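Glutathione S-transferase family protein (Pseudomonas putida, PDB 3PR8) catalyses the conjugation of reduced glutathione, probably to a wide range of hydrophobic electrophiles. Local coordinates at residues Ser11-Met16 with Ile101-Arg106; Val31-Gly36 with Gly48-Leu53; Val44-Lys49 with Phe59-Ser64. All coordinates share one frame; numbering follows the deposited sequence.

Overall arrangement
All three contacts touch the same glutathione. Interaction 1 is the buried one, close to the centre of the chain. It joins helix 12-23 of the thioredoxin-like domain to helix 84-106 of the helical domain, and its chemistry is a charged and polar network around one carboxylate. Interactions 2 and 3 lie about 14 Å from it, centre to centre, and are partly buried. They share Gly48 and Lys49 and serve neighbouring strands, 52-55 and 58-61, of one sheet. Interaction 2 combines a backbone bond between glycines with apolar packing. Interaction 3 has no hydrogen bond between its segments and lies against the second subunit.

Interaction 1 (Ser11-Met16 with Ile101-Arg106); sequences SNYYNM and IELPAR. With GSH (glutathione), chain E.
Glu102 gathers donors from both helices onto one buried carboxylate: the hydroxyl of Tyr13, the amide of Asn12 and the guanidinium of Arg106. The contact joins the two domains of the glutathione transferase fold. Helix 12-23 belongs to the thioredoxin-like domain and helix 84-106 to the helical domain. The short helical segments run nearly antiparallel, at 154°, with their axes 13.6 Å apart, and side chains bridge the gap.

Tyr13 OH donates to Glu102 OE1 at 2.6 Å, and Asn12 ND2 donates to Glu102 OE2 at 2.9 Å. Both donors stand well above the carboxylate plane. Within its own helix Arg106 forms a salt bridge to Glu102 through two nitrogens. Its NE meets OE1 on the syn lone pair, nearly straight at 171°, while its NH1 bonds OE2. Each carboxylate oxygen therefore has at least two donors. This probably stabilises the negative charge and fixes the rotation of the group. Tyr109 OH also bonds OE2, and Asn12 ND2 has a second acceptor in Phe161 O of helix 154-174.

The Arg106 chain bends at chi3 (-73°), which turns its guanidinium back toward Glu102. Ser11 and Arg106 belong to the glutathione site. Arg106 NH1 lies 3.2 Å from glutathione SG2, and the glutathione oxygen OE1 sits over one guanidinium face. The Tyr13 ring is sandwiched. Selenomethionine Met16 puts CE over one face, and on the opposite face glutathione CG1 lies 3.4 Å from Tyr13 CD2.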
loop_
_atom_site.group_PDB
_atom_site.type_symbol
_atom_site.label_atom_id
_atom_site.label_comp_id
_atom_site.label_asym_id
_atom_site.label_seq_id
_atom_site.Cartn_x
_atom_site.Cartn_y
_atom_site.Cartn_z
ATOM N N SER A 11 -10.527 -15.080 4.049
ATOM C CA SER A 11 -9.770 -13.849 3.762
ATOM C C SER A 11 -8.936 -13.966 2.478
ATOM O O SER A 11 -8.122 -14.878 2.326
ATOM C CB SER A 11 -8.833 -13.462 4.929
ATOM O OG SER A 11 -7.942 -12.435 4.459
ATOM N N ASN A 12 -9.124 -13.036 1.555
ATOM C CA ASN A 12 -8.341 -13.096 0.332
ATOM C C ASN A 12 -6.862 -12.810 0.569
ATOM O O ASN A 12 -5.995 -13.473 0.008
ATOM C CB ASN A 12 -8.932 -12.221 -0.775
ATOM C CG ASN A 12 -8.986 -10.731 -0.418
ATOM O OD1 ASN A 12 -9.070 -10.355 0.752
ATOM N ND2 ASN A 12 -8.944 -9.877 -1.454
ATOM N N TYR A 13 -6.564 -11.831 1.427
ATOM C CA TYR A 13 -5.178 -11.487 1.743
ATOM C C TYR A 13 -4.484 -12.674 2.454
ATOM O O TYR A 13 -3.295 -12.933 2.241
ATOM C CB TYR A 13 -5.152 -10.230 2.631
ATOM C CG TYR A 13 -5.379 -8.893 1.899
ATOM C CD1 TYR A 13 -4.323 -8.208 1.278
ATOM C CD2 TYR A 13 -6.646 -8.309 1.880
ATOM C CE1 TYR A 13 -4.537 -6.976 0.622
ATOM C CE2 TYR A 13 -6.865 -7.076 1.242
ATOM C CZ TYR A 13 -5.807 -6.419 0.639
ATOM O OH TYR A 13 -5.996 -5.219 -0.012
ATOM N N TYR A 14 -5.237 -13.384 3.320
ATOM C CA TYR A 14 -4.703 -14.595 3.976
ATOM C C TYR A 14 -4.367 -15.655 2.931
ATOM O O TYR A 14 -3.284 -16.235 2.958
ATOM C CB TYR A 14 -5.712 -15.124 4.994
ATOM C CG TYR A 14 -5.405 -16.446 5.684
ATOM C CD1 TYR A 14 -4.763 -16.472 6.896
ATOM C CD2 TYR A 14 -5.851 -17.660 5.151
ATOM C CE1 TYR A 14 -4.526 -17.674 7.561
ATOM C CE2 TYR A 14 -5.610 -18.871 5.806
ATOM C CZ TYR A 14 -4.958 -18.858 7.009
ATOM O OH TYR A 14 -4.741 -20.011 7.692
ATOM N N ASN A 15 -5.271 -15.876 1.979
ATOM C CA ASN A 15 -5.024 -16.893 0.959
ATOM C C ASN A 15 -3.818 -16.593 0.050
ATOM O O ASN A 15 -3.144 -17.514 -0.453
ATOM C CB ASN A 15 -6.318 -17.139 0.139
ATOM C CG ASN A 15 -7.341 -17.961 0.927
ATOM O OD1 ASN A 15 -6.965 -18.755 1.789
ATOM N ND2 ASN A 15 -8.618 -17.789 0.624
HETATM N N MSE A 16 -3.500 -15.311 -0.132
HETATM C CA MSE A 16 -2.290 -14.927 -0.873
HETATM C C MSE A 16 -1.042 -15.438 -0.178
HETATM O O MSE A 16 -0.146 -15.987 -0.833
HETATM C CB MSE A 16 -2.190 -13.407 -1.035
HETATM C CG MSE A 16 -3.338 -12.741 -1.792
HETATM SE SE MSE A 16 -3.256 -10.781 -1.664
HETATM C CE MSE A 16 -5.129 -10.486 -2.236
ATOM N N ILE A 101 -7.174 -1.690 -7.218
ATOM C CA ILE A 101 -8.244 -2.668 -7.516
ATOM C C ILE A 101 -8.811 -3.258 -6.219
ATOM O O ILE A 101 -10.000 -3.124 -5.964
ATOM C CB ILE A 101 -7.772 -3.795 -8.476
ATOM C CG1 ILE A 101 -7.444 -3.184 -9.858
ATOM C CG2 ILE A 101 -8.846 -4.864 -8.610
ATOM C CD1 ILE A 101 -6.701 -4.110 -10.806
ATOM N N GLU A 102 -7.974 -3.905 -5.401
ATOM C CA GLU A 102 -8.506 -4.563 -4.210
ATOM C C GLU A 102 -9.214 -3.566 -3.281
ATOM O O GLU A 102 -10.357 -3.788 -2.863
ATOM C CB GLU A 102 -7.432 -5.378 -3.461
ATOM C CG GLU A 102 -8.050 -6.625 -2.725
ATOM C CD GLU A 102 -8.850 -6.310 -1.457
ATOM O OE1 GLU A 102 -8.513 -5.328 -0.763
ATOM O OE2 GLU A 102 -9.807 -7.080 -1.127
ATOM N N LEU A 103 -8.534 -2.472 -2.918
ATOM C CA LEU A 103 -9.128 -1.602 -1.894
ATOM C C LEU A 103 -10.397 -0.927 -2.371
ATOM O O LEU A 103 -11.378 -0.866 -1.617
ATOM C CB LEU A 103 -8.113 -0.594 -1.337
ATOM C CG LEU A 103 -6.977 -1.209 -0.507
ATOM C CD1 LEU A 103 -6.007 -0.100 -0.002
ATOM C CD2 LEU A 103 -7.529 -1.998 0.665
ATOM N N PRO A 104 -10.429 -0.441 -3.635
ATOM C CA PRO A 104 -11.721 0.127 -4.053
ATOM C C PRO A 104 -12.852 -0.917 -4.134
ATOM O O PRO A 104 -13.984 -0.623 -3.755
ATOM C CB PRO A 104 -11.427 0.765 -5.430
ATOM C CG PRO A 104 -10.078 0.271 -5.845
ATOM C CD PRO A 104 -9.350 -0.216 -4.623
ATOM N N ALA A 105 -12.565 -2.118 -4.632
ATOM C CA ALA A 105 -13.594 -3.178 -4.704
ATOM C C ALA A 105 -14.106 -3.479 -3.298
ATOM O O ALA A 105 -15.326 -3.635 -3.073
ATOM C CB ALA A 105 -13.037 -4.438 -5.325
ATOM N N ARG A 106 -13.174 -3.501 -2.346
ATOM C CA ARG A 106 -13.474 -3.812 -0.953
ATOM C C ARG A 106 -14.492 -2.830 -0.332
ATOM O O ARG A 106 -15.221 -3.181 0.630
ATOM C CB ARG A 106 -12.173 -3.771 -0.137
ATOM C CG ARG A 106 -12.351 -4.035 1.357
ATOM C CD ARG A 106 -10.975 -4.235 2.020
ATOM N NE ARG A 106 -10.453 -5.542 1.613
ATOM C CZ ARG A 106 -10.747 -6.687 2.220
ATOM N NH1 ARG A 106 -10.266 -7.827 1.738
ATOM N NH2 ARG A 106 -11.531 -6.705 3.293
HETATM N N1 GSH E . -3.567 -3.907 4.515
HETATM C CA1 GSH E . -3.917 -5.233 5.008
HETATM C C1 GSH E . -3.038 -6.230 4.312
HETATM O O11 GSH E . -2.827 -7.415 4.765
HETATM O O12 GSH E . -2.539 -5.846 3.247
HETATM C CB1 GSH E . -5.397 -5.468 4.671
HETATM C CG1 GSH E . -5.835 -6.912 4.860
HETATM C CD1 GSH E . -7.316 -6.976 5.134
HETATM O OE1 GSH E . -8.159 -5.876 4.873
HETATM N N2 GSH E . -7.776 -8.110 5.663
HETATM C CA2 GSH E . -9.197 -8.231 5.972
HETATM C C2 GSH E . -9.463 -7.921 7.414
HETATM O O2 GSH E . -8.388 -7.962 8.292
HETATM C CB2 GSH E . -9.675 -9.645 5.703
HETATM S SG2 GSH E . -9.474 -10.061 3.960
HETATM N N3 GSH E . -10.711 -7.628 7.791
HETATM C CA3 GSH E . -11.069 -7.528 9.201
HETATM C C3 GSH E . -11.086 -6.110 9.728
HETATM O O31 GSH E . -11.463 -5.898 10.903
HETATM O O32 GSH E . -10.728 -5.139 9.016
#

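Interaction 2 (Val31-Gly36 with Gly48-Leu53); sequences VTFYGG and GKVPVL. With GSH (glutathione), chain E.
Gly36 N donates to Gly48 O across a straight hydrogen bond of 2.7 Å, with 179° at the hydrogen. The donor lies in the carbonyl plane, on a lone pair of Gly48 O. Beside it, Gly35 CA makes a CA-H...O contact to the same oxygen at 3.5 Å. The two loops come close here, with glycines on both sides. Gly35, Gly36 and Gly48 all have positive phi, and the backbones approach until the CA atoms of Gly36 and Gly48 are 4.3 Å apart. Gly36 O is buried by the contact and has no partner in the model.

Next to this polar pair lies an apolar patch. Val50 CG2 fits against the backbone of Phe33 and Tyr34, 3.5 Å from Phe33 O. The same methyl meets Phe33 CD2 at 3.9 Å. Val52 CG2 approaches Phe33 CE2 obliquely. Gly35 N sits over the centre of one face of the Phe33 ring.

This packing probably helps to position the Val50 backbone, which binds glutathione. Val50 N donates to glutathione O2 at 2.7 Å, and glutathione N2 donates to Val50 O at 3.0 Å. The ligand is thus held like an added antiparallel strand. The peptide before Pro51 is cis, the cis-proline loop of the thioredoxin fold.

Outside the segments, Tyr100 of the second subunit packs on Lys49. Pro51 rests on Tyr13 and Tyr14 of helix 12-23 and on Thr63 and Ile66 of helix 63-73. Strand 4-7 runs between strands 29-32 and 52-55: Val31 pairs with Leu5 and Gly7, and Val52 with Tyr6.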
loop_
_atom_site.group_PDB
_atom_site.type_symbol
_atom_site.label_atom_id
_atom_site.label_comp_id
_atom_site.label_asym_id
_atom_site.label_seq_id
_atom_site.Cartn_x
_atom_site.Cartn_y
_atom_site.Cartn_z
ATOM N N VAL A 31 -3.607 -20.652 12.210
ATOM C CA VAL A 31 -4.304 -20.311 13.447
ATOM C C VAL A 31 -5.490 -19.445 13.090
ATOM O O VAL A 31 -5.330 -18.382 12.463
ATOM C CB VAL A 31 -3.405 -19.492 14.414
ATOM C CG1 VAL A 31 -4.187 -19.143 15.726
ATOM C CG2 VAL A 31 -2.120 -20.250 14.715
ATOM N N THR A 32 -6.677 -19.889 13.476
ATOM C CA THR A 32 -7.909 -19.142 13.182
ATOM C C THR A 32 -7.907 -17.820 13.965
ATOM O O THR A 32 -7.869 -17.816 15.184
ATOM C CB THR A 32 -9.156 -19.968 13.534
ATOM O OG1 THR A 32 -9.084 -21.262 12.903
ATOM C CG2 THR A 32 -10.471 -19.238 13.118
ATOM N N PHE A 33 -7.997 -16.706 13.243
ATOM C CA PHE A 33 -7.941 -15.387 13.851
ATOM C C PHE A 33 -8.667 -14.438 12.913
ATOM O O PHE A 33 -8.387 -14.453 11.727
ATOM C CB PHE A 33 -6.468 -15.012 13.997
ATOM C CG PHE A 33 -6.223 -13.560 14.356
ATOM C CD1 PHE A 33 -6.635 -13.063 15.572
ATOM C CD2 PHE A 33 -5.528 -12.726 13.479
ATOM C CE1 PHE A 33 -6.380 -11.723 15.927
ATOM C CE2 PHE A 33 -5.273 -11.384 13.819
ATOM C CZ PHE A 33 -5.697 -10.894 15.052
ATOM N N TYR A 34 -9.633 -13.668 13.422
ATOM C CA TYR A 34 -10.455 -12.820 12.544
ATOM C C TYR A 34 -10.049 -11.347 12.638
ATOM O O TYR A 34 -10.650 -10.486 11.981
ATOM C CB TYR A 34 -11.953 -12.950 12.870
ATOM C CG TYR A 34 -12.486 -14.322 12.567
ATOM C CD1 TYR A 34 -12.797 -14.699 11.250
ATOM C CD2 TYR A 34 -12.655 -15.251 13.590
ATOM C CE1 TYR A 34 -13.286 -15.993 10.978
ATOM C CE2 TYR A 34 -13.121 -16.534 13.338
ATOM C CZ TYR A 34 -13.446 -16.899 12.025
ATOM O OH TYR A 34 -13.912 -18.187 11.787
ATOM N N GLY A 35 -9.045 -11.077 13.459
ATOM C CA GLY A 35 -8.602 -9.701 13.703
ATOM C C GLY A 35 -9.676 -8.815 14.322
ATOM O O GLY A 35 -10.445 -9.241 15.174
ATOM N N GLY A 36 -9.731 -7.568 13.880
ATOM C CA GLY A 36 -10.706 -6.624 14.409
ATOM C C GLY A 36 -10.155 -5.754 15.523
ATOM O O GLY A 36 -8.931 -5.739 15.797
ATOM N N GLY A 48 -5.627 -4.352 13.329
ATOM C CA GLY A 48 -6.702 -5.337 13.406
ATOM C C GLY A 48 -6.916 -6.125 12.122
ATOM O O GLY A 48 -7.967 -6.768 11.961
ATOM N N LYS A 49 -5.913 -6.097 11.239
ATOM C CA LYS A 49 -5.989 -6.715 9.902
ATOM C C LYS A 49 -5.487 -8.153 9.939
ATOM O O LYS A 49 -4.681 -8.542 10.784
ATOM C CB LYS A 49 -5.109 -5.953 8.887
ATOM C CG LYS A 49 -5.439 -4.449 8.686
ATOM C CD LYS A 49 -6.830 -4.269 8.140
ATOM C CE LYS A 49 -7.142 -2.815 7.915
ATOM N NZ LYS A 49 -8.535 -2.601 7.499
ATOM N N VAL A 50 -5.963 -8.923 8.973
ATOM C CA VAL A 50 -5.552 -10.288 8.767
ATOM C C VAL A 50 -4.894 -10.286 7.373
ATOM O O VAL A 50 -5.340 -9.567 6.495
ATOM C CB VAL A 50 -6.848 -11.153 8.769
ATOM C CG1 VAL A 50 -6.702 -12.383 7.890
ATOM C CG2 VAL A 50 -7.318 -11.425 10.228
ATOM N N PRO A 51 -3.841 -11.081 7.142
ATOM C CA PRO A 51 -3.169 -12.093 7.939
ATOM C C PRO A 51 -2.045 -11.513 8.800
ATOM O O PRO A 51 -1.604 -10.368 8.599
ATOM C CB PRO A 51 -2.583 -13.019 6.881
ATOM C CG PRO A 51 -2.234 -12.049 5.734
ATOM C CD PRO A 51 -3.334 -11.043 5.753
ATOM N N VAL A 52 -1.585 -12.313 9.755
ATOM C CA VAL A 52 -0.398 -11.993 10.530
ATOM C C VAL A 52 0.508 -13.215 10.483
ATOM O O VAL A 52 0.023 -14.342 10.571
ATOM C CB VAL A 52 -0.751 -11.647 11.996
ATOM C CG1 VAL A 52 0.516 -11.282 12.770
ATOM C CG2 VAL A 52 -1.666 -10.455 12.035
ATOM N N LEU A 53 1.809 -12.999 10.343
ATOM C CA LEU A 53 2.775 -14.098 10.367
ATOM C C LEU A 53 3.505 -14.046 11.688
ATOM O O LEU A 53 4.087 -13.013 12.028
ATOM C CB LEU A 53 3.779 -13.965 9.220
ATOM C CG LEU A 53 4.800 -15.123 9.046
ATOM C CD1 LEU A 53 4.139 -16.394 8.487
ATOM C CD2 LEU A 53 5.931 -14.702 8.152
HETATM N N1 GSH E . -3.567 -3.907 4.515
HETATM C CA1 GSH E . -3.917 -5.233 5.008
HETATM C C1 GSH E . -3.038 -6.230 4.312
HETATM O O11 GSH E . -2.827 -7.415 4.765
HETATM O O12 GSH E . -2.539 -5.846 3.247
HETATM C CB1 GSH E . -5.397 -5.468 4.671
HETATM C CG1 GSH E . -5.835 -6.912 4.860
HETATM C CD1 GSH E . -7.316 -6.976 5.134
HETATM O OE1 GSH E . -8.159 -5.876 4.873
HETATM N N2 GSH E . -7.776 -8.110 5.663
HETATM C CA2 GSH E . -9.197 -8.231 5.972
HETATM C C2 GSH E . -9.463 -7.921 7.414
HETATM O O2 GSH E . -8.388 -7.962 8.292
HETATM C CB2 GSH E . -9.675 -9.645 5.703
HETATM S SG2 GSH E . -9.474 -10.061 3.960
HETATM N N3 GSH E . -10.711 -7.628 7.791
HETATM C CA3 GSH E . -11.069 -7.528 9.201
HETATM C C3 GSH E . -11.086 -6.110 9.728
HETATM O O31 GSH E . -11.463 -5.898 10.903
HETATM O O32 GSH E . -10.728 -5.139 9.016
#

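Interaction 3 (Val44-Lys49 with Phe59-Ser64); sequences VSPRGK and FLSETS. With GSH (glutathione), chain E.
This is a packing contact without hydrogen bonds between its segments, set at the edge of the thioredoxin-like sheet. It lays the loop after helix 39-44 along strand 58-61 and the turn that follows. Val44 CG1 sits over one face of the Phe59 ring in a CH-pi contact, 3.9 Å from the centroid and 15° off the normal. CG1 stands anti to the Val44 backbone nitrogen (chi1 176°), which carries it out over the ring.

Farther along, Ser61 CB meets Ser45 OG, and Ser61 OG lies 3.7 Å from Pro46 CD. The polar end of Ser61 is bonded to Glu92 of the second subunit. The type I turn from Ser45 to Gly48 is closed by Gly48 N bonding Ser45 O. Ser45 OG also donates to Lys49 O at 2.6 Å, which probably steadies the loop end beside the ligand.

The other end of the contact grips the gamma-glutamyl part of glutathione. Its N1 donates to Glu62 OE1 at 2.6 Å. Its carboxylate O11 accepts from Thr63 N at 3.0 Å and from Thr63 OG1 at 3.2 Å. Thr63 opens a helix, whose N-terminal end would probably favour that negative charge.

Lys95 of the second subunit forms a salt bridge with Glu62. Strand 58-61 pairs with strand 52-55 through Leu60 and Leu53, and helix 63-73 leads on beside helix 12-23, where Thr63 touches Met16 and Val17.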
loop_
_atom_site.group_PDB
_atom_site.type_symbol
_atom_site.label_atom_id
_atom_site.label_comp_id
_atom_site.label_asym_id
_atom_site.label_seq_id
_atom_site.Cartn_x
_atom_site.Cartn_y
_atom_site.Cartn_z
ATOM N N VAL A 44 -2.109 -8.507 18.551
ATOM C CA VAL A 44 -1.513 -9.406 17.559
ATOM C C VAL A 44 -1.256 -8.654 16.262
ATOM O O VAL A 44 -0.204 -8.811 15.637
ATOM C CB VAL A 44 -2.410 -10.619 17.293
ATOM C CG1 VAL A 44 -1.819 -11.494 16.195
ATOM C CG2 VAL A 44 -2.536 -11.444 18.593
ATOM N N SER A 45 -2.236 -7.847 15.872
ATOM C CA SER A 45 -2.204 -7.138 14.598
ATOM C C SER A 45 -2.596 -5.680 14.851
ATOM O O SER A 45 -3.727 -5.431 15.219
ATOM C CB SER A 45 -3.245 -7.739 13.664
ATOM O OG SER A 45 -2.994 -7.352 12.323
ATOM N N PRO A 46 -1.672 -4.734 14.627
ATOM C CA PRO A 46 -1.803 -3.373 15.164
ATOM C C PRO A 46 -2.934 -2.521 14.610
ATOM O O PRO A 46 -3.293 -1.550 15.261
ATOM C CB PRO A 46 -0.447 -2.715 14.843
ATOM C CG PRO A 46 0.444 -3.817 14.344
ATOM C CD PRO A 46 -0.421 -4.938 13.877
ATOM N N ARG A 47 -3.455 -2.861 13.420
ATOM C CA ARG A 47 -4.600 -2.179 12.808
ATOM C C ARG A 47 -5.812 -3.144 12.777
ATOM O O ARG A 47 -6.888 -2.802 12.258
ATOM C CB ARG A 47 -4.235 -1.655 11.385
ATOM C CG ARG A 47 -5.366 -0.848 10.635
ATOM C CD ARG A 47 -5.767 0.466 11.355
ATOM N NE ARG A 47 -6.860 1.206 10.682
ATOM C CZ ARG A 47 -8.158 0.902 10.810
ATOM N NH1 ARG A 47 -8.510 -0.146 11.540
ATOM N NH2 ARG A 47 -9.099 1.631 10.206
ATOM N N GLY A 48 -5.627 -4.352 13.329
ATOM C CA GLY A 48 -6.702 -5.337 13.406
ATOM C C GLY A 48 -6.916 -6.125 12.122
ATOM O O GLY A 48 -7.967 -6.768 11.961
ATOM N N LYS A 49 -5.913 -6.097 11.239
ATOM C CA LYS A 49 -5.989 -6.715 9.902
ATOM C C LYS A 49 -5.487 -8.153 9.939
ATOM O O LYS A 49 -4.681 -8.542 10.784
ATOM C CB LYS A 49 -5.109 -5.953 8.887
ATOM C CG LYS A 49 -5.439 -4.449 8.686
ATOM C CD LYS A 49 -6.830 -4.269 8.140
ATOM C CE LYS A 49 -7.142 -2.815 7.915
ATOM N NZ LYS A 49 -8.535 -2.601 7.499
ATOM N N PHE A 59 5.482 -10.955 15.657
ATOM C CA PHE A 59 4.445 -10.883 14.614
ATOM C C PHE A 59 4.763 -9.855 13.532
ATOM O O PHE A 59 5.277 -8.752 13.826
ATOM C CB PHE A 59 3.121 -10.455 15.221
ATOM C CG PHE A 59 2.504 -11.466 16.157
ATOM C CD1 PHE A 59 1.939 -12.635 15.664
ATOM C CD2 PHE A 59 2.431 -11.208 17.523
ATOM C CE1 PHE A 59 1.343 -13.541 16.521
ATOM C CE2 PHE A 59 1.830 -12.120 18.392
ATOM C CZ PHE A 59 1.284 -13.280 17.885
ATOM N N LEU A 60 4.391 -10.188 12.291
ATOM C CA LEU A 60 4.456 -9.248 11.177
ATOM C C LEU A 60 3.087 -9.222 10.517
ATOM O O LEU A 60 2.543 -10.291 10.229
ATOM C CB LEU A 60 5.452 -9.714 10.121
ATOM C CG LEU A 60 6.912 -9.311 10.057
ATOM C CD1 LEU A 60 7.445 -9.823 8.733
ATOM C CD2 LEU A 60 7.042 -7.749 10.147
ATOM N N SER A 61 2.548 -8.029 10.240
ATOM C CA SER A 61 1.249 -7.902 9.608
ATOM C C SER A 61 1.451 -7.279 8.229
ATOM O O SER A 61 2.551 -6.888 7.906
ATOM C CB SER A 61 0.292 -7.041 10.466
ATOM O OG SER A 61 0.658 -5.667 10.412
ATOM N N GLU A 62 0.390 -7.224 7.422
ATOM C CA GLU A 62 0.425 -6.622 6.056
ATOM C C GLU A 62 0.927 -7.643 5.023
ATOM O O GLU A 62 2.108 -8.032 5.007
ATOM C CB GLU A 62 1.245 -5.320 5.980
ATOM C CG GLU A 62 0.704 -4.159 6.837
ATOM C CD GLU A 62 -0.707 -3.690 6.445
ATOM O OE1 GLU A 62 -1.104 -3.744 5.239
ATOM O OE2 GLU A 62 -1.419 -3.236 7.367
ATOM N N THR A 63 0.002 -8.109 4.173
ATOM C CA THR A 63 0.337 -9.142 3.192
ATOM C C THR A 63 1.586 -8.833 2.394
ATOM O O THR A 63 2.472 -9.683 2.242
ATOM C CB THR A 63 -0.878 -9.385 2.243
ATOM O OG1 THR A 63 -1.922 -9.983 3.014
ATOM C CG2 THR A 63 -0.494 -10.344 1.110
ATOM N N SER A 64 1.685 -7.616 1.862
ATOM C CA SER A 64 2.842 -7.282 1.016
ATOM C C SER A 64 4.154 -7.402 1.777
ATOM O O SER A 64 5.167 -7.872 1.240
ATOM C CB SER A 64 2.693 -5.877 0.419
ATOM O OG SER A 64 2.591 -4.936 1.479
HETATM N N1 GSH E . -3.567 -3.907 4.515
HETATM C CA1 GSH E . -3.917 -5.233 5.008
HETATM C C1 GSH E . -3.038 -6.230 4.312
HETATM O O11 GSH E . -2.827 -7.415 4.765
HETATM O O12 GSH E . -2.539 -5.846 3.247
HETATM C CB1 GSH E . -5.397 -5.468 4.671
HETATM C CG1 GSH E . -5.835 -6.912 4.860
HETATM C CD1 GSH E . -7.316 -6.976 5.134
HETATM O OE1 GSH E . -8.159 -5.876 4.873
HETATM N N2 GSH E . -7.776 -8.110 5.663
HETATM C CA2 GSH E . -9.197 -8.231 5.972
HETATM C C2 GSH E . -9.463 -7.921 7.414
HETATM O O2 GSH E . -8.388 -7.962 8.292
HETATM C CB2 GSH E . -9.675 -9.645 5.703
HETATM S SG2 GSH E . -9.474 -10.061 3.960
HETATM N N3 GSH E . -10.711 -7.628 7.791
HETATM C CA3 GSH E . -11.069 -7.528 9.201
HETATM C C3 GSH E . -11.086 -6.110 9.728
HETATM O O31 GSH E . -11.463 -5.898 10.903
HETATM O O32 GSH E . -10.728 -5.139 9.016
#